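Long-range contacts in CghA (Chaetomium globosum, PDB 6KBC), which belongs to the Diels-Alderase family, built from two calycin-like beta domains, and binds the ligand WK1 in a pocket: residues A[34-39]-A[226-231]; A[25-30]-A[107-112]; A[195-200]-A[211-216]. All blocks are in the same frame, centred on the assembly; numbering follows the deposited sequence.

Contact 1: A[34-39]-A[226-231]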
loop_
_atom_site.group_PDB
_atom_site.type_symbol
_atom_site.label_atom_id
_atom_site.label_comp_id
_atom_site.label_asym_id
_atom_site.label_seq_id
_atom_site.Cartn_x
_atom_site.Cartn_y
_atom_site.Cartn_z
ATOM N N PHE A 34 7.752 -4.208 -14.013
ATOM C CA PHE A 34 7.716 -3.482 -15.271
ATOM C C PHE A 34 6.275 -3.102 -15.616
ATOM O O PHE A 34 5.357 -3.905 -15.421
ATOM C CB PHE A 34 8.335 -4.315 -16.394
ATOM C CG PHE A 34 8.599 -3.526 -17.642
ATOM C CD1 PHE A 34 9.697 -2.679 -17.720
ATOM C CD2 PHE A 34 7.737 -3.602 -18.724
ATOM C CE1 PHE A 34 9.943 -1.936 -18.867
ATOM C CE2 PHE A 34 7.976 -2.862 -19.872
ATOM C CZ PHE A 34 9.077 -2.030 -19.943
ATOM N N PRO A 35 6.044 -1.886 -16.108
ATOM C CA PRO A 35 4.669 -1.423 -16.323
ATOM C C PRO A 35 3.879 -2.347 -17.239
ATOM O O PRO A 35 4.411 -2.910 -18.200
ATOM C CB PRO A 35 4.856 -0.042 -16.956
ATOM C CG PRO A 35 6.185 0.409 -16.472
ATOM C CD PRO A 35 7.028 -0.822 -16.368
ATOM N N LYS A 36 2.591 -2.499 -16.920
ATOM C CA LYS A 36 1.689 -3.311 -17.724
ATOM C C LYS A 36 1.145 -2.549 -18.920
ATOM O O LYS A 36 0.647 -3.174 -19.862
ATOM C CB LYS A 36 0.537 -3.823 -16.853
ATOM C CG LYS A 36 1.009 -4.730 -15.717
ATOM C CD LYS A 36 1.840 -5.883 -16.243
ATOM C CE LYS A 36 2.310 -6.773 -15.124
ATOM N NZ LYS A 36 3.171 -7.896 -15.597
ATOM N N TRP A 37 1.210 -1.220 -18.889
ATOM C CA TRP A 37 0.948 -0.365 -20.046
ATOM C C TRP A 37 2.290 0.243 -20.453
ATOM O O TRP A 37 2.628 1.368 -20.082
ATOM C CB TRP A 37 -0.108 0.696 -19.728
ATOM C CG TRP A 37 -1.491 0.115 -19.696
ATOM C CD1 TRP A 37 -2.375 0.042 -20.737
ATOM C CD2 TRP A 37 -2.119 -0.547 -18.589
ATOM N NE1 TRP A 37 -3.522 -0.596 -20.338
ATOM C CE2 TRP A 37 -3.392 -0.969 -19.025
ATOM C CE3 TRP A 37 -1.733 -0.812 -17.268
ATOM C CZ2 TRP A 37 -4.287 -1.639 -18.186
ATOM C CZ3 TRP A 37 -2.630 -1.476 -16.428
ATOM C CH2 TRP A 37 -3.889 -1.884 -16.895
ATOM N N ALA A 38 3.059 -0.525 -21.231
ATOM C CA ALA A 38 4.460 -0.187 -21.481
ATOM C C ALA A 38 4.604 1.010 -22.416
ATOM O O ALA A 38 5.406 1.914 -22.158
ATOM C CB ALA A 38 5.197 -1.402 -22.043
ATOM N N ASP A 39 3.840 1.042 -23.509
ATOM C CA ASP A 39 4.053 2.053 -24.539
ATOM C C ASP A 39 3.043 3.193 -24.477
ATOM O O ASP A 39 3.436 4.365 -24.467
ATOM C CB ASP A 39 4.030 1.397 -25.924
ATOM C CG ASP A 39 5.237 0.502 -26.155
ATOM O OD1 ASP A 39 6.380 1.001 -26.053
ATOM O OD2 ASP A 39 5.046 -0.711 -26.391
ATOM N N MET A 226 7.333 -3.158 -0.183
ATOM C CA MET A 226 7.130 -2.640 -1.539
ATOM C C MET A 226 5.862 -3.303 -2.069
ATOM O O MET A 226 5.774 -4.500 -2.008
ATOM C CB MET A 226 8.327 -2.954 -2.428
ATOM C CG MET A 226 8.315 -2.166 -3.695
ATOM S SD MET A 226 7.386 -3.021 -4.930
ATOM C CE MET A 226 6.965 -1.686 -6.035
ATOM N N ASP A 227 4.885 -2.490 -2.441
ATOM C CA ASP A 227 3.592 -2.986 -2.958
ATOM C C ASP A 227 3.493 -2.612 -4.434
ATOM O O ASP A 227 3.931 -1.558 -4.792
ATOM C CB ASP A 227 2.407 -2.450 -2.166
ATOM C CG ASP A 227 2.308 -2.968 -0.743
ATOM O OD1 ASP A 227 3.312 -3.207 -0.141
ATOM O OD2 ASP A 227 1.217 -3.120 -0.279
ATOM N N ARG A 228 2.857 -3.471 -5.202
ATOM C CA ARG A 228 2.744 -3.280 -6.642
ATOM C C ARG A 228 1.298 -3.499 -7.038
ATOM O O ARG A 228 0.691 -4.495 -6.637
ATOM C CB ARG A 228 3.659 -4.248 -7.397
ATOM C CG ARG A 228 3.461 -4.287 -8.901
ATOM C CD ARG A 228 3.784 -2.974 -9.576
ATOM N NE ARG A 228 3.921 -3.187 -11.018
ATOM C CZ ARG A 228 3.244 -2.532 -11.959
ATOM N NH1 ARG A 228 2.366 -1.594 -11.641
ATOM N NH2 ARG A 228 3.457 -2.814 -13.238
ATOM N N SER A 229 0.759 -2.576 -7.825
ATOM C CA SER A 229 -0.638 -2.632 -8.208
ATOM C C SER A 229 -0.800 -2.162 -9.644
ATOM O O SER A 229 -0.041 -1.317 -10.133
ATOM C CB SER A 229 -1.497 -1.768 -7.293
ATOM O OG SER A 229 -2.849 -1.711 -7.738
ATOM N N TRP A 230 -1.805 -2.719 -10.311
ATOM C CA TRP A 230 -2.280 -2.133 -11.558
ATOM C C TRP A 230 -3.726 -2.550 -11.787
ATOM O O TRP A 230 -4.132 -3.656 -11.426
ATOM C CB TRP A 230 -1.385 -2.527 -12.739
ATOM C CG TRP A 230 -1.467 -3.965 -13.127
ATOM C CD1 TRP A 230 -2.269 -4.514 -14.088
ATOM C CD2 TRP A 230 -0.691 -5.043 -12.589
ATOM N NE1 TRP A 230 -2.044 -5.869 -14.171
ATOM C CE2 TRP A 230 -1.087 -6.218 -13.256
ATOM C CE3 TRP A 230 0.287 -5.131 -11.594
ATOM C CZ2 TRP A 230 -0.535 -7.463 -12.964
ATOM C CZ3 TRP A 230 0.831 -6.359 -11.311
ATOM C CH2 TRP A 230 0.423 -7.511 -11.992
ATOM N N LEU A 231 -4.494 -1.640 -12.381
ATOM C CA LEU A 231 -5.915 -1.806 -12.666
ATOM C C LEU A 231 -6.186 -1.193 -14.031
ATOM O O LEU A 231 -5.704 -0.085 -14.308
ATOM C CB LEU A 231 -6.793 -1.087 -11.637
ATOM C CG LEU A 231 -6.981 -1.688 -10.267
ATOM C CD1 LEU A 231 -5.813 -1.262 -9.377
ATOM C CD2 LEU A 231 -8.309 -1.170 -9.724
#
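Lys-36 and Trp-37, in the loop between strands 6-10 and 46-54, pack on Arg-228, Trp-230 and Leu-231 in the C-terminal half of strand 223-231, in the N-terminal calycin-like beta domain and at the margin of the WK1 pocket. The aliphatic part of Lys-36 lies across one face of the Trp-230 indole. Its CG sits almost on the normal of the five-membered ring, 3.4 Å from the centroid, in a CH-pi contact, and CE reaches the benzo half, with Trp-230 CZ2 at 3.6 Å. A bend at chi2 (-55°) turns CD to lead the chain over the indole; the ammonium NZ then makes an off-centre cation-pi contact, 4.9 Å from the six-membered ring centroid, while Asn-32 and Ala-25 take its hydrogen bonds. Trp-37 meets the same indole rim to rim, the two planes 71° apart, and its CZ3 lies 3.9 Å from Trp-230 CD1. Its indole NE1 is satisfied by the carbonyl of Ile-21. CH2 of Trp-37 also approaches the backbone O of Leu-231 at 3.6 Å; the side chain of Leu-231 touches WK1, consistent with a second-shell position for Trp-37. The guanidinium of Arg-228 is covered on one face by Trp-230 CE3. Glu-47 pairs with its NH2 and also accepts from the backbone N of Lys-36 and Trp-37, and Asn-32 O receives NE. The direct bond across the contact, at the guanidinium edge, is weak: Arg-228 NH2 reaches Phe-34 O at 3.1 Å with an N-H...O angle of 133°.

Contact 2: A[25-30]-A[107-112]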
loop_
_atom_site.group_PDB
_atom_site.type_symbol
_atom_site.label_atom_id
_atom_site.label_comp_id
_atom_site.label_asym_id
_atom_site.label_seq_id
_atom_site.Cartn_x
_atom_site.Cartn_y
_atom_site.Cartn_z
ATOM N N ALA A 25 -0.052 -9.148 -19.268
ATOM C CA ALA A 25 -0.606 -10.120 -18.343
ATOM C C ALA A 25 0.193 -10.183 -17.043
ATOM O O ALA A 25 1.343 -9.736 -16.957
ATOM C CB ALA A 25 -0.648 -11.505 -18.985
ATOM N N VAL A 26 -0.451 -10.747 -16.012
ATOM C CA VAL A 26 0.262 -11.096 -14.792
ATOM C C VAL A 26 1.343 -12.107 -15.121
ATOM O O VAL A 26 1.094 -13.107 -15.808
ATOM C CB VAL A 26 -0.697 -11.668 -13.738
ATOM C CG1 VAL A 26 0.089 -12.092 -12.496
ATOM C CG2 VAL A 26 -1.778 -10.666 -13.380
ATOM N N ILE A 27 2.543 -11.870 -14.613
ATOM C CA ILE A 27 3.639 -12.828 -14.688
ATOM C C ILE A 27 3.685 -13.585 -13.373
ATOM O O ILE A 27 3.945 -12.966 -12.326
ATOM C CB ILE A 27 4.980 -12.137 -14.973
ATOM C CG1 ILE A 27 4.866 -11.256 -16.217
ATOM C CG2 ILE A 27 6.093 -13.172 -15.089
ATOM C CD1 ILE A 27 6.004 -10.262 -16.377
ATOM N N PRO A 28 3.448 -14.894 -13.358
ATOM C CA PRO A 28 3.573 -15.653 -12.114
ATOM C C PRO A 28 4.977 -15.568 -11.541
ATOM O O PRO A 28 5.966 -15.427 -12.266
ATOM C CB PRO A 28 3.235 -17.088 -12.531
ATOM C CG PRO A 28 3.428 -17.117 -14.007
ATOM C CD PRO A 28 3.078 -15.747 -14.498
ATOM N N ASN A 29 5.044 -15.657 -10.213
ATOM C CA ASN A 29 6.298 -15.687 -9.461
ATOM C C ASN A 29 7.220 -14.521 -9.820
ATOM O O ASN A 29 8.438 -14.674 -9.941
ATOM C CB ASN A 29 7.022 -17.011 -9.668
ATOM C CG ASN A 29 8.050 -17.271 -8.604
ATOM O OD1 ASN A 29 7.827 -16.981 -7.415
ATOM N ND2 ASN A 29 9.189 -17.811 -9.012
ATOM N N SER A 30 6.647 -13.333 -9.955
ATOM C CA SER A 30 7.415 -12.155 -10.319
ATOM C C SER A 30 6.887 -10.943 -9.570
ATOM O O SER A 30 5.694 -10.848 -9.271
ATOM C CB SER A 30 7.353 -11.912 -11.832
ATOM O OG SER A 30 7.753 -10.602 -12.178
ATOM N N PRO A 107 17.467 -10.016 -19.625
ATOM C CA PRO A 107 16.634 -10.602 -20.686
ATOM C C PRO A 107 15.207 -10.895 -20.245
ATOM O O PRO A 107 14.301 -10.873 -21.088
ATOM C CB PRO A 107 17.396 -11.884 -21.052
ATOM C CG PRO A 107 18.059 -12.278 -19.765
ATOM C CD PRO A 107 18.479 -10.967 -19.129
ATOM N N ASP A 108 14.974 -11.141 -18.949
ATOM C CA ASP A 108 13.673 -11.563 -18.429
ATOM C C ASP A 108 12.933 -10.353 -17.855
ATOM O O ASP A 108 13.312 -9.830 -16.803
ATOM C CB ASP A 108 13.866 -12.649 -17.370
ATOM C CG ASP A 108 12.569 -13.317 -16.970
ATOM O OD1 ASP A 108 11.490 -12.764 -17.273
ATOM O OD2 ASP A 108 12.630 -14.395 -16.343
ATOM N N VAL A 109 11.852 -9.939 -18.525
ATOM C CA VAL A 109 11.136 -8.721 -18.144
ATOM C C VAL A 109 10.467 -8.864 -16.775
ATOM O O VAL A 109 10.058 -7.859 -16.176
ATOM C CB VAL A 109 10.089 -8.352 -19.218
ATOM C CG1 VAL A 109 8.998 -9.427 -19.312
ATOM C CG2 VAL A 109 9.508 -6.970 -18.998
ATOM N N GLY A 110 10.341 -10.087 -16.267
ATOM C CA GLY A 110 9.768 -10.321 -14.961
ATOM C C GLY A 110 10.763 -10.471 -13.841
ATOM O O GLY A 110 10.365 -10.498 -12.674
ATOM N N HIS A 111 12.055 -10.583 -14.164
ATOM C CA HIS A 111 13.103 -10.742 -13.164
ATOM C C HIS A 111 14.352 -9.974 -13.586
ATOM O O HIS A 111 15.406 -10.536 -13.836
ATOM C CB HIS A 111 13.433 -12.213 -12.925
ATOM C CG HIS A 111 12.238 -13.059 -12.621
ATOM N ND1 HIS A 111 11.457 -13.626 -13.606
ATOM C CD2 HIS A 111 11.698 -13.448 -11.442
ATOM C CE1 HIS A 111 10.480 -14.317 -13.047
ATOM N NE2 HIS A 111 10.606 -14.228 -11.734
ATOM N N GLY A 112 14.231 -8.652 -13.660
ATOM C CA GLY A 112 15.367 -7.807 -13.936
ATOM C C GLY A 112 15.471 -6.696 -12.914
ATOM O O GLY A 112 14.543 -6.423 -12.145
#
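Ser-30 OG donates to Gly-110 O at 2.7 Å, the shortest polar bond between the two loops, and is also hydrogen-bonded to the backbone N of Asn-32. The hydroxyl meets the Gly-110 carbonyl in its plane, on a lone pair, with a C=O...O angle of 120°. OG stands anti to the backbone N of Ser-30 (chi1 163°), a rotation that carries it to the glycine. Alongside, the imidazole of His-111 reaches back to the first loop, and its NE2 donates a hydrogen bond to Asn-29 O at 2.8 Å. The N-H...O angle is 152°, and the oxygen lies a little out of the imidazole plane. At the other ring nitrogen, ND1 makes a weak bond to Asp-108 OD2; if both nitrogens carry hydrogens, the nearby carboxylate would tend to favour the charged imidazole. The other carboxylate oxygen, Asp-108 OD1, accepts from Gly-110 N, 3.1 Å away, which approaches from above the carboxylate plane. Apolar packing is slight: Ile-27 CD1 lies 4.0 Å from Gly-110 CA and 4.3 Å from Val-109 CG1. The glycine brings its bare CA up to Ile-27 and Ser-30. Val-109 also packs on Phe-34, tying the turn to the next part of the long N-terminal loop. Residues 108-111 form a type I beta turn closed by His-111 N and Asp-108 O, with an Asx turn at Asp-108, in the connection between antiparallel strands 99-105 and 113-119.

Contact 3: A[195-200]-A[211-216]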
loop_
_atom_site.group_PDB
_atom_site.type_symbol
_atom_site.label_atom_id
_atom_site.label_comp_id
_atom_site.label_asym_id
_atom_site.label_seq_id
_atom_site.Cartn_x
_atom_site.Cartn_y
_atom_site.Cartn_z
ATOM N N ASP A 195 16.511 8.522 5.321
ATOM C CA ASP A 195 17.368 9.664 5.618
ATOM C C ASP A 195 16.860 10.786 4.717
ATOM O O ASP A 195 17.284 10.934 3.569
ATOM C CB ASP A 195 18.840 9.329 5.399
ATOM C CG ASP A 195 19.765 10.500 5.694
ATOM O OD1 ASP A 195 19.276 11.548 6.166
ATOM O OD2 ASP A 195 20.993 10.338 5.520
ATOM N N LEU A 196 15.899 11.538 5.234
ATOM C CA LEU A 196 15.105 12.432 4.419
ATOM C C LEU A 196 15.102 13.811 5.048
ATOM O O LEU A 196 15.174 13.949 6.272
ATOM C CB LEU A 196 13.644 11.924 4.287
ATOM C CG LEU A 196 13.395 10.706 3.397
ATOM C CD1 LEU A 196 11.991 10.186 3.674
ATOM C CD2 LEU A 196 13.530 11.071 1.936
ATOM N N THR A 197 14.988 14.826 4.196
ATOM C CA THR A 197 14.845 16.201 4.645
ATOM C C THR A 197 13.614 16.790 3.985
ATOM O O THR A 197 13.491 16.757 2.756
ATOM C CB THR A 197 16.091 17.037 4.318
ATOM O OG1 THR A 197 17.231 16.402 4.893
ATOM C CG2 THR A 197 15.960 18.440 4.887
ATOM N N PHE A 198 12.700 17.300 4.811
ATOM C CA PHE A 198 11.442 17.878 4.363
ATOM C C PHE A 198 11.450 19.370 4.646
ATOM O O PHE A 198 11.885 19.807 5.717
ATOM C CB PHE A 198 10.240 17.267 5.094
ATOM C CG PHE A 198 10.090 15.782 4.912
ATOM C CD1 PHE A 198 10.872 14.900 5.636
ATOM C CD2 PHE A 198 9.117 15.268 4.063
ATOM C CE1 PHE A 198 10.715 13.533 5.494
ATOM C CE2 PHE A 198 8.961 13.907 3.915
ATOM C CZ PHE A 198 9.765 13.039 4.630
ATOM N N HIS A 199 10.943 20.148 3.705
ATOM C CA HIS A 199 10.804 21.582 3.900
ATOM C C HIS A 199 9.385 21.858 4.379
ATOM O O HIS A 199 8.416 21.519 3.692
ATOM C CB HIS A 199 11.170 22.333 2.618
ATOM C CG HIS A 199 12.586 22.074 2.172
ATOM N ND1 HIS A 199 12.996 20.865 1.644
ATOM C CD2 HIS A 199 13.693 22.856 2.209
ATOM C CE1 HIS A 199 14.286 20.918 1.364
ATOM N NE2 HIS A 199 14.732 22.116 1.694
ATOM N N ILE A 200 9.267 22.425 5.571
ATOM C CA ILE A 200 7.941 22.718 6.181
ATOM C C ILE A 200 7.612 24.190 5.940
ATOM O O ILE A 200 8.436 25.037 6.283
ATOM C CB ILE A 200 8.000 22.416 7.685
ATOM C CG1 ILE A 200 8.782 21.137 7.997
ATOM C CG2 ILE A 200 6.610 22.409 8.296
ATOM C CD1 ILE A 200 8.040 19.864 7.686
ATOM N N GLU A 211 13.283 23.336 7.734
ATOM C CA GLU A 211 13.572 21.976 7.316
ATOM C C GLU A 211 13.382 21.021 8.486
ATOM O O GLU A 211 13.640 21.367 9.644
ATOM C CB GLU A 211 15.001 21.855 6.779
ATOM C CG GLU A 211 15.215 22.549 5.448
ATOM C CD GLU A 211 16.640 22.401 4.943
ATOM O OE1 GLU A 211 17.441 21.702 5.606
ATOM O OE2 GLU A 211 16.954 22.970 3.874
ATOM N N LYS A 212 12.924 19.810 8.182
ATOM C CA LYS A 212 12.733 18.795 9.202
ATOM C C LYS A 212 13.311 17.496 8.680
ATOM O O LYS A 212 13.149 17.167 7.503
ATOM C CB LYS A 212 11.246 18.611 9.571
ATOM C CG LYS A 212 11.023 17.891 10.907
ATOM C CD LYS A 212 9.537 17.804 11.248
ATOM C CE LYS A 212 9.280 17.186 12.618
ATOM N NZ LYS A 212 9.326 18.172 13.750
ATOM N N ARG A 213 13.985 16.766 9.557
ATOM C CA ARG A 213 14.644 15.528 9.182
ATOM C C ARG A 213 13.819 14.332 9.630
ATOM O O ARG A 213 13.134 14.369 10.655
ATOM C CB ARG A 213 16.036 15.437 9.810
ATOM C CG ARG A 213 16.993 16.551 9.390
ATOM C CD ARG A 213 17.732 16.231 8.101
ATOM N NE ARG A 213 18.957 15.481 8.357
ATOM C CZ ARG A 213 19.135 14.207 8.012
ATOM N NH1 ARG A 213 18.170 13.548 7.374
ATOM N NH2 ARG A 213 20.282 13.593 8.281
ATOM N N MET A 214 13.896 13.263 8.848
ATOM C CA MET A 214 13.432 11.956 9.282
ATOM C C MET A 214 14.550 10.965 9.026
ATOM O O MET A 214 14.917 10.730 7.870
ATOM C CB MET A 214 12.164 11.525 8.547
ATOM C CG MET A 214 11.622 10.215 9.071
ATOM S SD MET A 214 10.125 9.749 8.172
ATOM C CE MET A 214 9.002 11.050 8.705
ATOM N N VAL A 215 15.082 10.385 10.097
ATOM C CA VAL A 215 16.231 9.501 10.012
ATOM C C VAL A 215 15.872 8.215 10.728
ATOM O O VAL A 215 15.557 8.233 11.924
ATOM C CB VAL A 215 17.497 10.109 10.641
ATOM C CG1 VAL A 215 18.614 9.065 10.664
ATOM C CG2 VAL A 215 17.925 11.352 9.914
ATOM N N LEU A 216 15.928 7.105 10.008
ATOM C CA LEU A 216 15.765 5.788 10.606
ATOM C C LEU A 216 16.933 4.958 10.105
ATOM O O LEU A 216 17.024 4.683 8.905
ATOM C CB LEU A 216 14.423 5.161 10.225
ATOM C CG LEU A 216 13.208 5.958 10.687
ATOM C CD1 LEU A 216 11.937 5.417 10.036
ATOM C CD2 LEU A 216 13.112 5.947 12.225
#
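Arg-213 and Asp-195 form a salt bridge on one face of the hairpin made by strands 181-200 and 210-216, with Arg-213 NH1 2.6 Å from Asp-195 OD1. NH1 meets this oxygen nearly along its C-O axis, NH2 adds a weak bond to the same atom, and the carboxylate and guanidinium are nearly coplanar. NH1 also donates to Leu-196 O at 3.2 Å, from well above the carbonyl plane, while Met-214 N reaches that oxygen from the opposite face at 3.0 Å. A bend at chi2 (-86°) brings Arg-213 CD to 3.3 Å from Thr-197 OG1, and a second at chi3 turns NE. Further along this face, His-199 and Glu-211 lie side by side and point the same way, with His-199 NE2 3.2 Å from Glu-211 OE2 and the ring and carboxylate planes 75° apart. Beneath these groups the antiparallel register is set by two hydrogen-bonded pairs, Leu-196 with Met-214 and Phe-198 with Lys-212; in the second, Phe-198 N and Lys-212 O are 2.7 Å apart and the bond is almost straight (176°). The other face is largely apolar apart from Lys-212, which ends on Asp-87 and lies against Trp-85. Here Phe-198 CE1 meets Met-214 CB at 3.9 Å, and Ile-200 packs CG1 and CD1 on Lys-212 CB. Trp-85 and Trp-91 pair edge-to-face with Phe-198, and Phe-62 of strand 60-69 touches Leu-196, Phe-198 and Met-214. The hairpin is thus two-sided, its outer face mostly polar, where the carboxylate of Asp-195 probably helps to stabilise the positive guanidinium.

Overall arrangement
Contact 1 is buried, contact 2 lies at the surface and contact 3 is partly buried, all within the N-terminal domain. Contacts 1 and 2 adjoin, their centres about 11 Å apart, and share the long loop between strands 6-10 and 46-54: Val-26 packs on Trp-230, and Val-109 on Phe-34. Contact 3 is remote, its centre about 29 Å from that of contact 1, yet strands 181-200 and 223-231 are neighbours in the same sheet. Their chemistry differs accordingly: indole and cation packing beside the ligand pocket in contact 1, side-chain bonds to loop carbonyls in contact 2, and regular strand pairing with a salt bridge in contact 3.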